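Local coordinates for Non-structural polyprotein (Sindbis virus, PDB 4GUA) that is a fused nsP2-nsP3 precursor that joins a cysteine protease, which probably processes the viral polyprotein, to a macro domain and a zinc-binding domain, at residues A141-P147 / R234-Q239; Q319-H323 / L653-P659; G335-G339 / V438-K444; E558-F563 / M582-K588. All blocks are in the same frame, centred on the assembly; numbering follows the deposited sequence.

Contact 1: residues A141-P147 / R234-Q239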
# COMPACT_ATOMS: atom_id res chain seq x y z
N ALA A 141 9.93 -19.00 -18.25
CA ALA A 141 9.15 -18.61 -17.09
C ALA A 141 9.92 -18.85 -15.78
O ALA A 141 9.49 -18.42 -14.71
CB ALA A 141 7.83 -19.38 -17.07
N GLN A 142 11.05 -19.53 -15.87
CA GLN A 142 11.80 -19.93 -14.68
C GLN A 142 12.91 -18.96 -14.29
O GLN A 142 13.65 -19.21 -13.34
CB GLN A 142 12.37 -21.33 -14.88
CG GLN A 142 11.29 -22.38 -15.02
CD GLN A 142 11.83 -23.73 -15.38
OE1 GLN A 142 12.62 -24.32 -14.64
NE2 GLN A 142 11.41 -24.25 -16.52
N HIS A 143 13.01 -17.86 -15.02
CA HIS A 143 14.07 -16.88 -14.80
C HIS A 143 13.51 -15.47 -14.70
O HIS A 143 12.36 -15.23 -15.04
CB HIS A 143 15.08 -16.98 -15.94
CG HIS A 143 15.83 -18.28 -15.95
ND1 HIS A 143 17.14 -18.38 -15.56
CD2 HIS A 143 15.43 -19.53 -16.28
CE1 HIS A 143 17.53 -19.64 -15.66
NE2 HIS A 143 16.51 -20.36 -16.09
N ASN A 144 14.34 -14.53 -14.24
CA ASN A 144 13.88 -13.18 -13.94
C ASN A 144 12.61 -13.23 -13.09
O ASN A 144 11.60 -12.60 -13.42
CB ASN A 144 13.66 -12.39 -15.22
CG ASN A 144 14.96 -11.87 -15.82
OD1 ASN A 144 16.04 -12.11 -15.28
ND2 ASN A 144 14.86 -11.16 -16.94
N LEU A 145 12.68 -14.00 -12.00
CA LEU A 145 11.54 -14.22 -11.11
C LEU A 145 11.19 -13.01 -10.24
O LEU A 145 10.04 -12.83 -9.86
CB LEU A 145 11.81 -15.46 -10.23
CG LEU A 145 12.03 -16.77 -11.01
CD1 LEU A 145 12.38 -17.92 -10.09
CD2 LEU A 145 10.81 -17.14 -11.82
N VAL A 146 12.18 -12.18 -9.93
CA VAL A 146 11.89 -10.95 -9.19
C VAL A 146 12.39 -9.76 -9.99
O VAL A 146 13.51 -9.77 -10.50
CB VAL A 146 12.59 -10.96 -7.81
CG1 VAL A 146 12.16 -9.76 -6.99
CG2 VAL A 146 12.28 -12.23 -7.04
N PRO A 147 11.57 -8.71 -10.08
CA PRO A 147 12.01 -7.50 -10.78
C PRO A 147 13.04 -6.77 -9.93
O PRO A 147 12.78 -6.53 -8.75
CB PRO A 147 10.72 -6.68 -10.89
CG PRO A 147 9.95 -7.08 -9.69
CD PRO A 147 10.25 -8.54 -9.46
N ARG A 234 4.42 -22.06 -8.82
CA ARG A 234 5.27 -22.63 -9.85
C ARG A 234 6.75 -22.50 -9.51
O ARG A 234 7.34 -23.43 -8.97
CB ARG A 234 5.01 -21.95 -11.20
CG ARG A 234 3.62 -22.16 -11.72
CD ARG A 234 3.13 -20.97 -12.53
NE ARG A 234 3.88 -20.78 -13.77
CZ ARG A 234 3.94 -19.65 -14.46
NH1 ARG A 234 3.30 -18.57 -14.04
NH2 ARG A 234 4.65 -19.58 -15.58
N ASN A 235 7.33 -21.35 -9.84
CA ASN A 235 8.75 -21.12 -9.62
C ASN A 235 9.15 -20.16 -8.49
O ASN A 235 10.32 -20.04 -8.16
CB ASN A 235 9.37 -20.66 -10.93
CG ASN A 235 9.15 -21.67 -12.03
OD1 ASN A 235 9.54 -22.83 -11.90
ND2 ASN A 235 8.46 -21.26 -13.08
N HIS A 236 8.18 -19.49 -7.88
CA HIS A 236 8.54 -18.44 -6.94
C HIS A 236 7.32 -17.76 -6.32
O HIS A 236 6.22 -17.78 -6.89
CB HIS A 236 9.39 -17.40 -7.66
CG HIS A 236 10.29 -16.62 -6.75
ND1 HIS A 236 9.81 -15.61 -5.95
CD2 HIS A 236 11.61 -16.71 -6.50
CE1 HIS A 236 10.81 -15.10 -5.24
NE2 HIS A 236 11.91 -15.76 -5.56
N HIS A 237 7.54 -17.15 -5.16
CA HIS A 237 6.50 -16.47 -4.41
C HIS A 237 6.00 -15.26 -5.20
O HIS A 237 4.81 -15.12 -5.45
CB HIS A 237 7.04 -16.02 -3.05
CG HIS A 237 5.98 -15.49 -2.14
ND1 HIS A 237 6.25 -15.05 -0.86
CD2 HIS A 237 4.65 -15.32 -2.31
CE1 HIS A 237 5.14 -14.63 -0.29
NE2 HIS A 237 4.15 -14.79 -1.15
N PHE A 238 6.92 -14.37 -5.57
CA PHE A 238 6.58 -13.28 -6.46
C PHE A 238 5.75 -13.75 -7.65
O PHE A 238 4.76 -13.11 -8.00
CB PHE A 238 7.85 -12.59 -6.97
CG PHE A 238 7.57 -11.28 -7.64
CD1 PHE A 238 7.28 -11.22 -9.00
CD2 PHE A 238 7.55 -10.10 -6.91
CE1 PHE A 238 7.00 -10.01 -9.62
CE2 PHE A 238 7.28 -8.89 -7.52
CZ PHE A 238 7.00 -8.84 -8.88
N GLN A 239 6.14 -14.86 -8.26
CA GLN A 239 5.41 -15.37 -9.42
C GLN A 239 4.01 -15.80 -9.04
O GLN A 239 3.08 -15.68 -9.82
CB GLN A 239 6.14 -16.55 -10.06
CG GLN A 239 5.50 -17.06 -11.34
CD GLN A 239 6.43 -17.94 -12.15
OE1 GLN A 239 6.72 -19.07 -11.77
NE2 GLN A 239 6.91 -17.41 -13.28

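Contact 2: residues Q319-H323 / L653-P659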
# COMPACT_ATOMS: atom_id res chain seq x y z
N GLN A 319 -8.01 7.78 2.47
CA GLN A 319 -6.61 7.77 2.06
C GLN A 319 -5.91 6.61 2.73
O GLN A 319 -5.59 6.67 3.92
CB GLN A 319 -5.96 9.10 2.45
CG GLN A 319 -6.59 10.29 1.75
CD GLN A 319 -6.02 11.62 2.18
OE1 GLN A 319 -5.58 11.79 3.32
NE2 GLN A 319 -6.05 12.59 1.27
N PHE A 320 -5.62 5.58 1.94
CA PHE A 320 -5.01 4.35 2.46
C PHE A 320 -3.53 4.30 2.12
O PHE A 320 -3.13 4.61 1.00
CB PHE A 320 -5.72 3.12 1.88
CG PHE A 320 -5.03 1.83 2.21
CD1 PHE A 320 -5.35 1.13 3.37
CD2 PHE A 320 -4.07 1.30 1.36
CE1 PHE A 320 -4.72 -0.06 3.68
CE2 PHE A 320 -3.43 0.10 1.66
CZ PHE A 320 -3.75 -0.58 2.83
N THR A 321 -2.72 3.91 3.10
CA THR A 321 -1.29 3.70 2.87
C THR A 321 -0.89 2.36 3.46
O THR A 321 -1.39 1.97 4.51
CB THR A 321 -0.46 4.85 3.47
OG1 THR A 321 -0.60 4.86 4.90
CG2 THR A 321 -0.91 6.19 2.90
N PRO A 322 -0.00 1.62 2.77
CA PRO A 322 0.27 0.26 3.23
C PRO A 322 1.36 0.13 4.29
O PRO A 322 2.08 -0.87 4.28
CB PRO A 322 0.76 -0.42 1.95
CG PRO A 322 1.51 0.67 1.25
CD PRO A 322 0.73 1.94 1.53
N HIS A 323 1.44 1.05 5.24
CA HIS A 323 2.50 1.00 6.23
C HIS A 323 2.20 -0.16 7.15
O HIS A 323 3.02 -1.07 7.35
CB HIS A 323 2.57 2.31 7.01
CG HIS A 323 2.93 3.49 6.16
ND1 HIS A 323 2.02 4.14 5.35
CD2 HIS A 323 4.11 4.14 6.00
CE1 HIS A 323 2.62 5.13 4.73
NE2 HIS A 323 3.89 5.16 5.10
N LEU A 653 -3.45 14.27 6.06
CA LEU A 653 -3.34 13.59 7.34
C LEU A 653 -2.88 12.12 7.35
O LEU A 653 -2.89 11.48 8.40
CB LEU A 653 -4.66 13.76 8.10
CG LEU A 653 -5.04 15.23 8.25
CD1 LEU A 653 -6.38 15.37 8.93
CD2 LEU A 653 -3.97 15.99 9.02
N PHE A 654 -2.51 11.55 6.20
CA PHE A 654 -2.02 10.17 6.19
C PHE A 654 -0.53 10.10 6.55
O PHE A 654 0.13 11.13 6.69
CB PHE A 654 -2.27 9.50 4.84
CG PHE A 654 -1.58 10.17 3.68
CD1 PHE A 654 -0.25 9.89 3.39
CD2 PHE A 654 -2.26 11.07 2.87
CE1 PHE A 654 0.38 10.50 2.33
CE2 PHE A 654 -1.63 11.68 1.81
CZ PHE A 654 -0.31 11.39 1.54
N ASN A 655 -0.01 8.89 6.66
CA ASN A 655 1.37 8.68 7.09
C ASN A 655 2.39 9.13 6.04
O ASN A 655 2.42 8.61 4.91
CB ASN A 655 1.58 7.20 7.43
CG ASN A 655 2.87 6.95 8.19
OD1 ASN A 655 3.87 7.65 7.99
ND2 ASN A 655 2.85 5.96 9.06
N PRO A 656 3.22 10.13 6.39
CA PRO A 656 4.20 10.80 5.52
C PRO A 656 5.44 9.97 5.19
O PRO A 656 6.08 10.24 4.17
CB PRO A 656 4.60 12.03 6.34
CG PRO A 656 4.41 11.61 7.74
CD PRO A 656 3.25 10.67 7.76
N HIS A 657 5.78 9.01 6.05
CA HIS A 657 6.96 8.17 5.82
C HIS A 657 6.81 7.28 4.59
O HIS A 657 5.71 6.90 4.20
CB HIS A 657 7.22 7.27 7.03
CG HIS A 657 7.72 8.01 8.23
ND1 HIS A 657 8.63 9.04 8.14
CD2 HIS A 657 7.43 7.87 9.54
CE1 HIS A 657 8.88 9.50 9.35
NE2 HIS A 657 8.16 8.81 10.22
N THR A 658 7.94 6.94 3.98
CA THR A 658 7.96 5.93 2.95
C THR A 658 7.57 4.60 3.59
O THR A 658 8.18 4.18 4.58
CB THR A 658 9.37 5.78 2.34
OG1 THR A 658 9.80 7.03 1.79
CG2 THR A 658 9.38 4.71 1.26
N PRO A 659 6.55 3.93 3.05
CA PRO A 659 6.23 2.62 3.64
C PRO A 659 7.46 1.72 3.68
O PRO A 659 8.25 1.74 2.74
CB PRO A 659 5.16 2.07 2.70
CG PRO A 659 4.51 3.30 2.13
CD PRO A 659 5.60 4.32 2.00

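Contact 3: residues G335-G339 / V438-K444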
# COMPACT_ATOMS: atom_id res chain seq x y z
N GLY A 335 7.90 -14.97 10.60
CA GLY A 335 7.68 -15.71 11.83
C GLY A 335 7.53 -14.85 13.07
O GLY A 335 7.08 -15.33 14.12
N THR A 336 7.86 -13.57 12.95
CA THR A 336 7.85 -12.65 14.08
C THR A 336 6.46 -12.44 14.68
O THR A 336 6.34 -12.04 15.84
CB THR A 336 8.40 -11.27 13.64
OG1 THR A 336 9.83 -11.32 13.61
CG2 THR A 336 7.95 -10.14 14.57
N ARG A 337 5.41 -12.72 13.91
CA ARG A 337 4.05 -12.46 14.37
C ARG A 337 3.10 -13.62 14.23
O ARG A 337 3.49 -14.70 13.78
CB ARG A 337 3.46 -11.28 13.60
CG ARG A 337 3.93 -9.95 14.04
CD ARG A 337 3.17 -8.94 13.26
NE ARG A 337 3.62 -7.59 13.54
CZ ARG A 337 2.80 -6.57 13.78
NH1 ARG A 337 1.48 -6.74 13.77
NH2 ARG A 337 3.32 -5.38 14.03
N ASP A 338 1.84 -13.38 14.56
CA ASP A 338 0.92 -14.49 14.71
C ASP A 338 0.54 -14.92 13.28
O ASP A 338 0.97 -15.98 12.85
CB ASP A 338 -0.29 -14.14 15.62
CG ASP A 338 -0.02 -12.96 16.57
OD1 ASP A 338 1.16 -12.67 16.87
OD2 ASP A 338 -0.99 -12.31 17.02
N GLY A 339 -0.21 -14.12 12.51
CA GLY A 339 -1.14 -13.13 13.01
C GLY A 339 -2.48 -13.85 13.01
O GLY A 339 -2.52 -15.00 12.57
N VAL A 438 3.90 0.88 17.55
CA VAL A 438 2.98 -0.19 17.94
C VAL A 438 3.12 -1.35 16.97
O VAL A 438 3.22 -2.51 17.36
CB VAL A 438 1.53 0.29 17.97
CG1 VAL A 438 0.56 -0.88 17.94
CG2 VAL A 438 1.29 1.15 19.19
N ASN A 439 3.15 -1.02 15.68
CA ASN A 439 3.27 -2.04 14.66
C ASN A 439 4.64 -2.68 14.64
O ASN A 439 4.77 -3.89 14.54
CB ASN A 439 2.94 -1.46 13.29
CG ASN A 439 1.48 -1.15 13.14
OD1 ASN A 439 0.64 -1.77 13.79
ND2 ASN A 439 1.16 -0.20 12.27
N GLU A 440 5.69 -1.87 14.78
CA GLU A 440 7.05 -2.36 14.66
C GLU A 440 7.38 -3.31 15.81
O GLU A 440 8.13 -4.28 15.64
CB GLU A 440 8.04 -1.19 14.62
CG GLU A 440 8.04 -0.42 13.31
CD GLU A 440 8.77 0.93 13.40
OE1 GLU A 440 9.33 1.23 14.48
OE2 GLU A 440 8.77 1.69 12.40
N HIS A 441 6.85 -3.03 17.00
CA HIS A 441 7.09 -3.87 18.17
C HIS A 441 5.97 -4.85 18.49
O HIS A 441 6.00 -5.50 19.53
CB HIS A 441 7.42 -3.00 19.37
CG HIS A 441 8.73 -2.28 19.22
ND1 HIS A 441 8.83 -1.01 18.71
CD2 HIS A 441 10.00 -2.69 19.47
CE1 HIS A 441 10.10 -0.65 18.67
NE2 HIS A 441 10.83 -1.65 19.13
N ASN A 442 4.98 -4.93 17.61
CA ASN A 442 3.83 -5.81 17.79
C ASN A 442 3.19 -5.66 19.16
O ASN A 442 2.92 -6.63 19.86
CB ASN A 442 4.21 -7.27 17.58
CG ASN A 442 2.99 -8.15 17.37
OD1 ASN A 442 1.91 -7.66 17.05
ND2 ASN A 442 3.16 -9.46 17.57
N ILE A 443 2.95 -4.41 19.54
CA ILE A 443 2.30 -4.09 20.80
C ILE A 443 0.81 -4.41 20.71
O ILE A 443 0.11 -3.94 19.81
CB ILE A 443 2.51 -2.61 21.13
CG1 ILE A 443 4.02 -2.34 21.25
CG2 ILE A 443 1.75 -2.22 22.39
CD1 ILE A 443 4.36 -0.93 21.63
N LYS A 444 0.34 -5.23 21.64
CA LYS A 444 -1.02 -5.76 21.61
C LYS A 444 -2.07 -4.78 22.16
O LYS A 444 -3.22 -4.77 21.71
CB LYS A 444 -1.08 -7.08 22.37
CG LYS A 444 -0.14 -8.16 21.85
CD LYS A 444 -0.75 -8.88 20.66
CE LYS A 444 -0.07 -10.23 20.40
NZ LYS A 444 -0.46 -10.82 19.08

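Contact 4: residues E558-F563 / M582-K588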
# COMPACT_ATOMS: atom_id res chain seq x y z
N GLU A 558 15.02 7.91 -6.34
CA GLU A 558 16.39 7.47 -6.17
C GLU A 558 17.06 8.27 -5.08
O GLU A 558 17.83 7.73 -4.30
CB GLU A 558 17.16 7.60 -7.48
CG GLU A 558 18.58 7.08 -7.42
CD GLU A 558 19.22 6.97 -8.79
OE1 GLU A 558 18.61 7.45 -9.78
OE2 GLU A 558 20.33 6.41 -8.89
N ILE A 559 16.73 9.56 -5.01
CA ILE A 559 17.33 10.44 -4.01
C ILE A 559 16.89 9.96 -2.63
O ILE A 559 17.67 9.94 -1.69
CB ILE A 559 16.92 11.91 -4.25
CG1 ILE A 559 17.63 12.47 -5.49
CG2 ILE A 559 17.29 12.77 -3.04
CD1 ILE A 559 17.22 13.88 -5.86
N LYS A 560 15.62 9.55 -2.52
CA LYS A 560 15.09 9.01 -1.28
C LYS A 560 15.74 7.68 -0.92
O LYS A 560 15.91 7.35 0.25
CB LYS A 560 13.58 8.82 -1.42
CG LYS A 560 12.77 8.73 -0.13
CD LYS A 560 13.52 9.13 1.14
CE LYS A 560 12.77 8.66 2.37
NZ LYS A 560 11.38 9.20 2.39
N VAL A 561 16.12 6.91 -1.93
CA VAL A 561 16.83 5.66 -1.67
C VAL A 561 18.22 5.95 -1.11
O VAL A 561 18.67 5.28 -0.18
CB VAL A 561 16.92 4.79 -2.94
CG1 VAL A 561 17.87 3.63 -2.75
CG2 VAL A 561 15.54 4.29 -3.33
N LEU A 562 18.89 6.96 -1.67
CA LEU A 562 20.26 7.32 -1.28
C LEU A 562 20.32 8.02 0.08
O LEU A 562 21.34 7.98 0.77
CB LEU A 562 20.86 8.26 -2.32
CG LEU A 562 20.99 7.70 -3.74
CD1 LEU A 562 21.31 8.82 -4.72
CD2 LEU A 562 22.03 6.60 -3.80
N PHE A 563 19.23 8.68 0.44
CA PHE A 563 19.16 9.44 1.68
C PHE A 563 17.87 9.08 2.40
O PHE A 563 16.88 9.81 2.31
CB PHE A 563 19.23 10.94 1.39
CG PHE A 563 20.49 11.36 0.69
CD1 PHE A 563 20.61 11.23 -0.68
CD2 PHE A 563 21.55 11.89 1.40
CE1 PHE A 563 21.76 11.62 -1.33
CE2 PHE A 563 22.71 12.28 0.75
CZ PHE A 563 22.81 12.14 -0.61
N MET A 582 22.10 14.23 -11.26
CA MET A 582 22.03 13.01 -10.46
C MET A 582 23.39 12.43 -10.13
O MET A 582 23.69 12.19 -8.97
CB MET A 582 21.14 11.96 -11.13
CG MET A 582 19.63 12.22 -10.97
SD MET A 582 19.04 12.33 -9.25
CE MET A 582 19.40 10.68 -8.65
N GLU A 583 24.21 12.20 -11.16
CA GLU A 583 25.52 11.60 -10.95
C GLU A 583 26.23 12.24 -9.76
O GLU A 583 26.87 11.54 -8.97
CB GLU A 583 26.41 11.78 -12.18
CG GLU A 583 26.40 13.19 -12.76
CD GLU A 583 27.74 13.59 -13.38
OE1 GLU A 583 28.36 12.75 -14.06
OE2 GLU A 583 28.16 14.74 -13.18
N ALA A 584 26.12 13.56 -9.63
CA ALA A 584 26.79 14.28 -8.56
C ALA A 584 26.25 13.86 -7.20
O ALA A 584 27.01 13.67 -6.25
CB ALA A 584 26.63 15.77 -8.76
N ILE A 585 24.93 13.75 -7.11
CA ILE A 585 24.27 13.35 -5.87
C ILE A 585 24.61 11.90 -5.52
O ILE A 585 24.70 11.53 -4.36
CB ILE A 585 22.75 13.53 -5.95
CG1 ILE A 585 22.42 15.00 -6.22
CG2 ILE A 585 22.09 13.06 -4.66
CD1 ILE A 585 21.21 15.51 -5.49
N ARG A 586 24.80 11.08 -6.55
CA ARG A 586 25.14 9.69 -6.34
C ARG A 586 26.56 9.60 -5.77
O ARG A 586 26.84 8.73 -4.95
CB ARG A 586 25.04 8.90 -7.65
CG ARG A 586 23.64 8.82 -8.22
CD ARG A 586 23.62 8.02 -9.51
NE ARG A 586 22.29 7.99 -10.11
CZ ARG A 586 21.99 8.40 -11.34
NH1 ARG A 586 22.92 8.86 -12.16
NH2 ARG A 586 20.74 8.32 -11.77
N GLU A 587 27.44 10.50 -6.21
CA GLU A 587 28.76 10.65 -5.61
C GLU A 587 28.67 11.14 -4.17
O GLU A 587 29.40 10.69 -3.30
CB GLU A 587 29.64 11.59 -6.44
CG GLU A 587 30.97 10.98 -6.85
CD GLU A 587 31.07 10.76 -8.35
OE1 GLU A 587 30.76 9.64 -8.81
OE2 GLU A 587 31.45 11.71 -9.07
N LYS A 588 27.75 12.08 -3.92
CA LYS A 588 27.51 12.59 -2.57
C LYS A 588 27.12 11.44 -1.62
O LYS A 588 27.26 11.55 -0.40
CB LYS A 588 26.44 13.70 -2.62
CG LYS A 588 25.98 14.30 -1.28
CD LYS A 588 27.07 14.55 -0.24
CE LYS A 588 26.54 15.44 0.90
NZ LYS A 588 26.96 14.95 2.25

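Contact 1: residues A141-P147 / R234-Q239
An irregular loop, Ala141-Pro147, runs past the turn that leads into helix 237-257, and the two backbones approach at three points: the CA atoms of Gln142 and Asn235 are 6.0 Å apart, those of Val146 and Phe238 6.4 Å, those of Leu145 and Gln239 6.5 Å. His236 occupies the N-cap position, and its ND1 accepts a weak capping bond from Phe238 N (3.2 Å). Leu145 has the most area covered, 90 Å²: its CD1 lies 3.5 Å from Asn235 O and 3.9 Å from His236 CD2. Pro147 CD sits over one face of the Phe238 ring, a CH-pi contact 3.5 Å from the centroid and 21° off the normal. Between these, Val146 CG2 reaches to 3.7 Å from His236 CE1. Ile61 of helix 52-64 also touches both Pro147 and Phe238. At the other end, Gln239 NE2 donates to Ala141 O (3.1 Å, 153°), while Gln239 OE1 accepts from Asn235 N (3.0 Å). Arg234 NH2 passes 3.5 Å from Ala141 CB, but the guanidinium is held by a salt bridge to Asp243. The contact thus seats a loop of the C9 protease region against the methyltransferase-like domain; one amide reads a backbone carbonyl while holding its own turn, and apolar and ring contacts supply most of the remaining fit.

Contact 2: residues Q319-H323 / L653-P659
This is a loop-to-loop contact centred on one histidine, joining the connection after strand 305-312 of the methyltransferase-like domain to the zinc-binding region near its C-terminal end. His323 has 109 Å² covered, the largest share of any residue here. Its ring is sandwiched by two CH-pi contacts: Asn655 CB stands 3.7 Å from the ring centroid on one face and Pro659 CG 3.8 Å from it on the opposite face, 18° and 21° off the normal. In the ring plane, His323 NE2 donates to His657 O (2.7 Å, nearly linear at 178°), and His323 ND1 is hydrogen-bonded to Thr321 OG1 at 2.8 Å, so both ring nitrogens are engaged. Asn655 shapes the receiving loop through an Asx turn, its OD1 accepting from His657 N (3.0 Å). Further along, Thr321 CG2 lies 3.8 Å from Phe654 CD1, and Gln319 OE1 meets the edge of that ring, 3.4 Å from Phe654 CD2. Pro322 is the N-cap residue of helix 323-333, whose first turn begins at the sandwiched histidine. Around this junction, Phe320 packs on helix 275-286, while Leu653 and Pro656 rest on helix 420-440 of the macro domain.

Contact 3: residues G335-G339 / V438-K444
A cis peptide bond joins Asp338 to Gly339, an unusual feature for a bond not preceding proline, and it directly follows the residue that makes the clearest polar link of the contact: Asp338 OD2 and Lys444 NZ, from two exposed residues, form a salt bridge at 2.6 Å. Most of the burial lies beside it, with 85 Å² of Arg337 and 61 Å² of Asn442 covered. Asn442 OD1 lies over one face of the guanidinium, 3.4 Å from Arg337 NH1, at an angle too poor for hydrogen bonding; the modelled approach of the arginine to Asn439 is too close to interpret. The arginine chain also lies against Cys327, Val328 and Ser331 of helix 323-333, so it fills the gap between that helix and helix 420-440. Each helix ends nearby in a Schellman motif, the first at Gly335 (phi 87°), the second with Asn442 (phi 50°) as C-prime residue and Ile443 N bonded to Val438 O (2.9 Å). Arg337 and Asp338, just after the first motif, thus meet Asn442 and Lys444 where the second closes a macro-domain helix before strand 445-448.

Contact 4: residues E558-F563 / M582-K588
Phe563, Ile585 and Glu558 have the most area covered by this helix pairing, 59, 58 and 54 Å² respectively, and they divide it into an apolar side and a charged side. The short axes of 558-562 and 583-588 run nearly parallel, 12° apart, with a closest approach of 10.4 Å, a spacing that the side chains have to bridge. Ile585 is the apolar hub. Its CG2 lies 3.6 Å from Phe563 CE1 and 4.3 Å from Leu562 CD1, and its CD1 is 4.3 Å from Ile559 CD1. Phe563, the first residue to leave helical geometry, turns its ring so that Lys588 CG meets the edge, 3.9 Å from Phe563 CZ. On the other side, Glu558 and Arg586 form a two-pronged salt bridge: Arg586 NE donates to Glu558 OE2 (2.8 Å, 158°) and Arg586 NH2 to Glu558 OE1 (3.0 Å, 172°). Met582 fits between the two zones, its SD 4.0 Å from Ile559 CG1 and its CE 3.5 Å from Glu558 OE1. Helix 566-577 packs on the same first helix, for Ile559 touches Ser569 and Gln572, and Phe563 touches Gln572. Helix 550-562 of the zinc-binding region therefore has both helix 566-577 and helix 583-588 as neighbours, while its Lys560 forms a salt bridge with Asp566 at the start of the former.

In the fold
Contact 1 closes first along the chain, inside the nsP2 part; contact 2 then spans 330 residues, and contacts 3 and 4 follow one another within the loop it closes. Contact 2 lies nearest the middle, its centre about 8 Å from that of the chain; contacts 3, 4 and 1 lie about 18, 23 and 29 Å from it, centre to centre. Helix 323-333 connects contacts 2 and 3, starting at one and ending just before the other, and helix 420-440 supplies one side of contact 3 and borders contact 2. Contacts 2 and 4 touch through Thr658 OG1 and Lys560 NZ (2.7 Å). The zinc-binding region thus packs against both nsP2 and the macro domain, consistent with a compact precursor.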